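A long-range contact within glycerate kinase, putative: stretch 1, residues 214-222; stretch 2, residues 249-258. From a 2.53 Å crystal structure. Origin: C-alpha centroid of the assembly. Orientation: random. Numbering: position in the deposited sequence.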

ATOM      1  N   PRO A 214       3.940  15.271   0.949  1.00 28.23           N
ATOM      2  CA  PRO A 214       4.400  16.213   1.956  1.00 27.66           C
ATOM      3  C   PRO A 214       5.889  16.630   1.792  1.00 28.07           C
ATOM      4  O   PRO A 214       6.273  17.727   2.200  1.00 27.68           O
ATOM      5  CB  PRO A 214       4.131  15.471   3.256  1.00 25.52           C
ATOM      6  CG  PRO A 214       4.193  14.069   2.898  1.00 28.01           C
ATOM      7  CD  PRO A 214       3.674  13.947   1.527  1.00 29.90           C
ATOM      8  N   ALA A 215       6.707  15.775   1.190  1.00 28.70           N
ATOM      9  CA  ALA A 215       8.034  16.173   0.739  1.00 28.28           C
ATOM     10  C   ALA A 215       8.114  15.967  -0.765  1.00 28.63           C
ATOM     11  O   ALA A 215       9.015  15.273  -1.249  1.00 30.65           O
ATOM     12  CB  ALA A 215       9.080  15.355   1.434  1.00 29.43           C
ATOM     13  N   TRP A 216       7.141  16.511  -1.502  1.00 27.97           N
ATOM     14  CA  TRP A 216       7.158  16.438  -2.968  1.00 28.14           C
ATOM     15  C   TRP A 216       6.597  17.721  -3.521  1.00 28.56           C
ATOM     16  O   TRP A 216       5.570  18.185  -3.030  1.00 29.72           O
ATOM     17  CB  TRP A 216       6.316  15.279  -3.479  1.00 28.24           C
ATOM     18  CG  TRP A 216       6.567  15.010  -4.940  1.00 31.44           C
ATOM     19  CD1 TRP A 216       5.780  15.374  -6.004  1.00 33.78           C
ATOM     20  CD2 TRP A 216       7.684  14.325  -5.491  1.00 27.20           C
ATOM     21  NE1 TRP A 216       6.345  14.947  -7.188  1.00 27.42           N
ATOM     22  CE2 TRP A 216       7.517  14.308  -6.899  1.00 28.10           C
ATOM     23  CE3 TRP A 216       8.813  13.728  -4.932  1.00 26.31           C
ATOM     24  CZ2 TRP A 216       8.437  13.723  -7.747  1.00 28.50           C
ATOM     25  CZ3 TRP A 216       9.719  13.154  -5.757  1.00 29.12           C
ATOM     26  CH2 TRP A 216       9.537  13.153  -7.161  1.00 32.78           C
ATOM     27  N   PRO A 217       7.234  18.291  -4.562  1.00 29.09           N
ATOM     28  CA  PRO A 217       6.706  19.562  -5.042  1.00 28.72           C
ATOM     29  C   PRO A 217       5.289  19.428  -5.625  1.00 27.26           C
ATOM     30  O   PRO A 217       4.917  18.367  -6.158  1.00 26.22           O
ATOM     31  CB  PRO A 217       7.725  19.988  -6.125  1.00 28.68           C
ATOM     32  CG  PRO A 217       8.275  18.749  -6.611  1.00 27.83           C
ATOM     33  CD  PRO A 217       8.369  17.854  -5.390  1.00 30.53           C
ATOM     34  N   ASP A 218       4.518  20.506  -5.499  1.00 25.44           N
ATOM     35  CA  ASP A 218       3.131  20.546  -5.960  1.00 25.15           C
ATOM     36  C   ASP A 218       3.059  21.355  -7.234  1.00 25.31           C
ATOM     37  O   ASP A 218       3.170  22.591  -7.192  1.00 26.40           O
ATOM     38  CB  ASP A 218       2.231  21.165  -4.877  1.00 22.97           C
ATOM     39  CG  ASP A 218       0.782  21.323  -5.317  1.00 26.70           C
ATOM     40  OD1 ASP A 218       0.370  20.749  -6.346  1.00 25.18           O
ATOM     41  OD2 ASP A 218       0.034  22.032  -4.610  1.00 30.33           O
ATOM     42  N   SER A 219       2.880  20.671  -8.363  1.00 24.68           N
ATOM     43  CA  SER A 219       2.821  21.367  -9.661  1.00 25.74           C
ATOM     44  C   SER A 219       1.502  22.132  -9.861  1.00 25.40           C
ATOM     45  O   SER A 219       1.445  23.101 -10.631  1.00 26.04           O
ATOM     46  CB  SER A 219       3.084  20.401 -10.816  1.00 24.83           C
ATOM     47  OG  SER A 219       2.001  19.512 -10.995  1.00 29.79           O
ATOM     48  N   SER A 220       0.446  21.725  -9.159  1.00 25.55           N
ATOM     49  CA  SER A 220      -0.840  22.429  -9.262  1.00 24.13           C
ATOM     50  C   SER A 220      -0.814  23.792  -8.576  1.00 23.91           C
ATOM     51  O   SER A 220      -0.051  24.030  -7.650  1.00 24.93           O
ATOM     52  CB  SER A 220      -1.986  21.604  -8.703  1.00 22.72           C
ATOM     53  OG  SER A 220      -2.000  21.611  -7.290  1.00 21.71           O
ATOM     54  N   THR A 221      -1.706  24.661  -9.021  1.00 24.32           N
ATOM     55  CA  THR A 221      -1.746  26.048  -8.589  1.00 23.76           C
ATOM     56  C   THR A 221      -2.999  26.320  -7.752  1.00 24.37           C
ATOM     57  O   THR A 221      -3.922  25.497  -7.699  1.00 24.31           O
ATOM     58  CB  THR A 221      -1.704  27.017  -9.820  1.00 21.82           C
ATOM     59  OG1 THR A 221      -2.945  26.989 -10.523  1.00 22.87           O
ATOM     60  CG2 THR A 221      -0.620  26.606 -10.781  1.00 16.90           C
ATOM     61  N   SER A 222      -3.012  27.476  -7.094  1.00 25.25           N
ATOM     62  CA  SER A 222      -4.213  27.983  -6.412  1.00 25.87           C
ATOM     63  C   SER A 222      -5.379  28.072  -7.396  1.00 25.50           C
ATOM     64  O   SER A 222      -6.490  27.677  -7.083  1.00 25.84           O
ATOM     65  CB  SER A 222      -3.964  29.372  -5.811  1.00 24.91           C
ATOM     66  OG  SER A 222      -2.961  29.336  -4.806  1.00 23.99           O
ATOM     67  N   PRO A 249       4.693  24.985  -2.649  1.00 26.57           N
ATOM     68  CA  PRO A 249       6.051  24.922  -3.205  1.00 26.22           C
ATOM     69  C   PRO A 249       6.126  24.234  -4.557  1.00 26.98           C
ATOM     70  O   PRO A 249       5.734  23.070  -4.664  1.00 28.21           O
ATOM     71  CB  PRO A 249       6.832  24.121  -2.163  1.00 26.25           C
ATOM     72  CG  PRO A 249       5.842  23.560  -1.227  1.00 29.02           C
ATOM     73  CD  PRO A 249       4.642  24.434  -1.286  1.00 27.69           C
ATOM     74  N   LYS A 250       6.627  24.958  -5.569  1.00 26.69           N
ATOM     75  CA  LYS A 250       6.714  24.462  -6.954  1.00 25.83           C
ATOM     76  C   LYS A 250       7.998  23.656  -7.201  1.00 26.40           C
ATOM     77  O   LYS A 250       8.075  22.891  -8.151  1.00 25.11           O
ATOM     78  CB  LYS A 250       6.559  25.633  -7.945  1.00 23.69           C
ATOM     79  CG  LYS A 250       5.148  26.312  -7.911  1.00 19.46           C
ATOM     80  CD  LYS A 250       4.035  25.412  -8.546  1.00 20.51           C
ATOM     81  CE  LYS A 250       2.614  25.774  -8.069  1.00 22.13           C
ATOM     82  NZ  LYS A 250       2.184  25.132  -6.780  1.00 14.65           N
ATOM     83  N   HIS A 251       8.968  23.795  -6.302  1.00 28.46           N
ATOM     84  CA  HIS A 251      10.253  23.131  -6.396  1.00 30.85           C
ATOM     85  C   HIS A 251      10.773  22.928  -4.977  1.00 28.85           C
ATOM     86  O   HIS A 251      10.499  23.740  -4.093  1.00 26.78           O
ATOM     87  CB  HIS A 251      11.217  24.021  -7.195  1.00 33.48           C
ATOM     88  CG  HIS A 251      11.483  25.360  -6.548  1.00 47.50           C
ATOM     89  ND1 HIS A 251      10.774  26.505  -6.868  1.00 55.38           N
ATOM     90  CD2 HIS A 251      12.381  25.731  -5.594  1.00 55.44           C
ATOM     91  CE1 HIS A 251      11.223  27.519  -6.142  1.00 55.77           C
ATOM     92  NE2 HIS A 251      12.193  27.075  -5.359  1.00 58.57           N
ATOM     93  N   LEU A 252      11.505  21.838  -4.765  1.00 29.39           N
ATOM     94  CA  LEU A 252      12.128  21.543  -3.462  1.00 29.16           C
ATOM     95  C   LEU A 252      13.596  21.172  -3.692  1.00 28.62           C
ATOM     96  O   LEU A 252      13.890  20.352  -4.540  1.00 29.66           O
ATOM     97  CB  LEU A 252      11.400  20.388  -2.754  1.00 28.31           C
ATOM     98  CG  LEU A 252       9.890  20.490  -2.442  1.00 27.41           C
ATOM     99  CD1 LEU A 252       9.328  19.182  -1.906  1.00 24.34           C
ATOM    100  CD2 LEU A 252       9.591  21.582  -1.470  1.00 30.38           C
ATOM    101  N   SER A 253      14.513  21.784  -2.951  1.00 28.15           N
ATOM    102  CA  SER A 253      15.941  21.504  -3.107  1.00 26.89           C
ATOM    103  C   SER A 253      16.513  20.617  -1.999  1.00 27.14           C
ATOM    104  O   SER A 253      17.637  20.158  -2.118  1.00 25.74           O
ATOM    105  CB  SER A 253      16.707  22.824  -3.131  1.00 27.20           C
ATOM    106  OG  SER A 253      16.305  23.669  -2.064  1.00 28.92           O
ATOM    107  N   ASN A 254      15.747  20.376  -0.933  1.00 28.42           N
ATOM    108  CA  ASN A 254      16.264  19.691   0.257  1.00 28.59           C
ATOM    109  C   ASN A 254      15.681  18.287   0.486  1.00 28.81           C
ATOM    110  O   ASN A 254      15.432  17.898   1.626  1.00 30.20           O
ATOM    111  CB  ASN A 254      16.008  20.555   1.500  1.00 27.91           C
ATOM    112  CG  ASN A 254      14.538  20.642   1.846  1.00 28.85           C
ATOM    113  OD1 ASN A 254      13.684  20.561   0.959  1.00 25.56           O
ATOM    114  ND2 ASN A 254      14.232  20.795   3.132  1.00 27.56           N
ATOM    115  N   VAL A 255      15.477  17.513  -0.576  1.00 29.93           N
ATOM    116  CA  VAL A 255      14.835  16.195  -0.427  1.00 29.66           C
ATOM    117  C   VAL A 255      15.540  15.056  -1.158  1.00 28.80           C
ATOM    118  O   VAL A 255      15.955  15.196  -2.291  1.00 29.51           O
ATOM    119  CB  VAL A 255      13.397  16.233  -0.953  1.00 29.88           C
ATOM    120  CG1 VAL A 255      12.783  14.846  -0.923  1.00 33.80           C
ATOM    121  CG2 VAL A 255      12.545  17.209  -0.137  1.00 32.70           C
ATOM    122  N   GLU A 256      15.643  13.916  -0.498  1.00 29.59           N
ATOM    123  CA  GLU A 256      16.093  12.685  -1.129  1.00 29.49           C
ATOM    124  C   GLU A 256      15.058  11.637  -0.761  1.00 29.14           C
ATOM    125  O   GLU A 256      14.791  11.433   0.422  1.00 28.43           O
ATOM    126  CB  GLU A 256      17.463  12.252  -0.606  1.00 27.96           C
ATOM    127  N   ILE A 257      14.474  10.977  -1.761  1.00 29.29           N
ATOM    128  CA  ILE A 257      13.496   9.917  -1.506  1.00 30.53           C
ATOM    129  C   ILE A 257      13.967   8.553  -1.995  1.00 30.04           C
ATOM    130  O   ILE A 257      14.471   8.428  -3.116  1.00 30.54           O
ATOM    131  CB  ILE A 257      12.129  10.229  -2.140  1.00 32.31           C
ATOM    132  CG1 ILE A 257      11.557  11.527  -1.552  1.00 35.06           C
ATOM    133  CG2 ILE A 257      11.141   9.073  -1.884  1.00 33.80           C
ATOM    134  CD1 ILE A 257      10.309  12.028  -2.220  1.00 32.79           C
ATOM    135  N   HIS A 258      13.802   7.544  -1.131  1.00 30.43           N
ATOM    136  CA  HIS A 258      14.096   6.145  -1.445  1.00 28.51           C
ATOM    137  C   HIS A 258      12.867   5.277  -1.166  1.00 28.06           C
ATOM    138  O   HIS A 258      12.299   5.323  -0.090  1.00 25.51           O
ATOM    139  CB  HIS A 258      15.262   5.663  -0.604  1.00 29.63           C
ATOM    140  CG  HIS A 258      16.417   6.607  -0.595  1.00 31.51           C
ATOM    141  ND1 HIS A 258      17.469   6.505  -1.480  1.00 32.85           N
ATOM    142  CD2 HIS A 258      16.670   7.694   0.170  1.00 37.40           C
ATOM    143  CE1 HIS A 258      18.329   7.480  -1.249  1.00 32.71           C
ATOM    144  NE2 HIS A 258      17.866   8.220  -0.255  1.00 39.88           N
TER

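In each of the three hydrogen bonds across this contact the acceptor is a backbone oxygen. One main-chain hydrogen bond joins the two loops: Asp218 N donates to Pro249 O at 3.0 Å, and its N-H...O angle of 166° makes it nearly straight. The other two cross-links come from a single side chain. Lys250 starts out pointing away from the first stretch, but its chain folds back through m, m, t and m rotamers, so that NZ lies 2.8 Å from Asp218 O and 2.6 Å from Ser220 O. One ammonium thus ties together two carbonyls of an irregular segment.

Charge plays a looser part. Asp218 OD2 stands 4.4 Å from Lys250 NZ, beyond a salt bridge, so any attraction adds to the carbonyl bonds without replacing them. Within its own stretch the carboxylate accepts twice at OD1: Asp218 OD1 takes a bond from Ser220 N at 3.0 Å, with a bent angle of 131°, and one from Ser220 OG at 2.7 Å, and it has further partners elsewhere in the structure. This local bracing joins Asp218 and Ser220, the two residues whose carbonyls receive the lysine.

The apolar part lies toward the other end of the contact. Leu252 points toward the first stretch and sets CD1 against backbone as much as side chain, 3.5 Å from Trp216 N and 3.8 Å from Pro217 CD. Pro217 in turn packs on the main chain opposite, its CB 3.6 Å from Lys250 O. Further along, Ile257 CD1 meets the edge of the Trp216 ring, near its plane, at 3.5 Å from CE3, and also reaches within 3.6 Å of Ala215 O. Ala215 CB and Val255 CG2 make a looser pair at 4.2 Å.

The rule to read here is economical: one straight backbone bond, one folded lysine shared by two carbonyls, and methyl groups laid against an irregular chain.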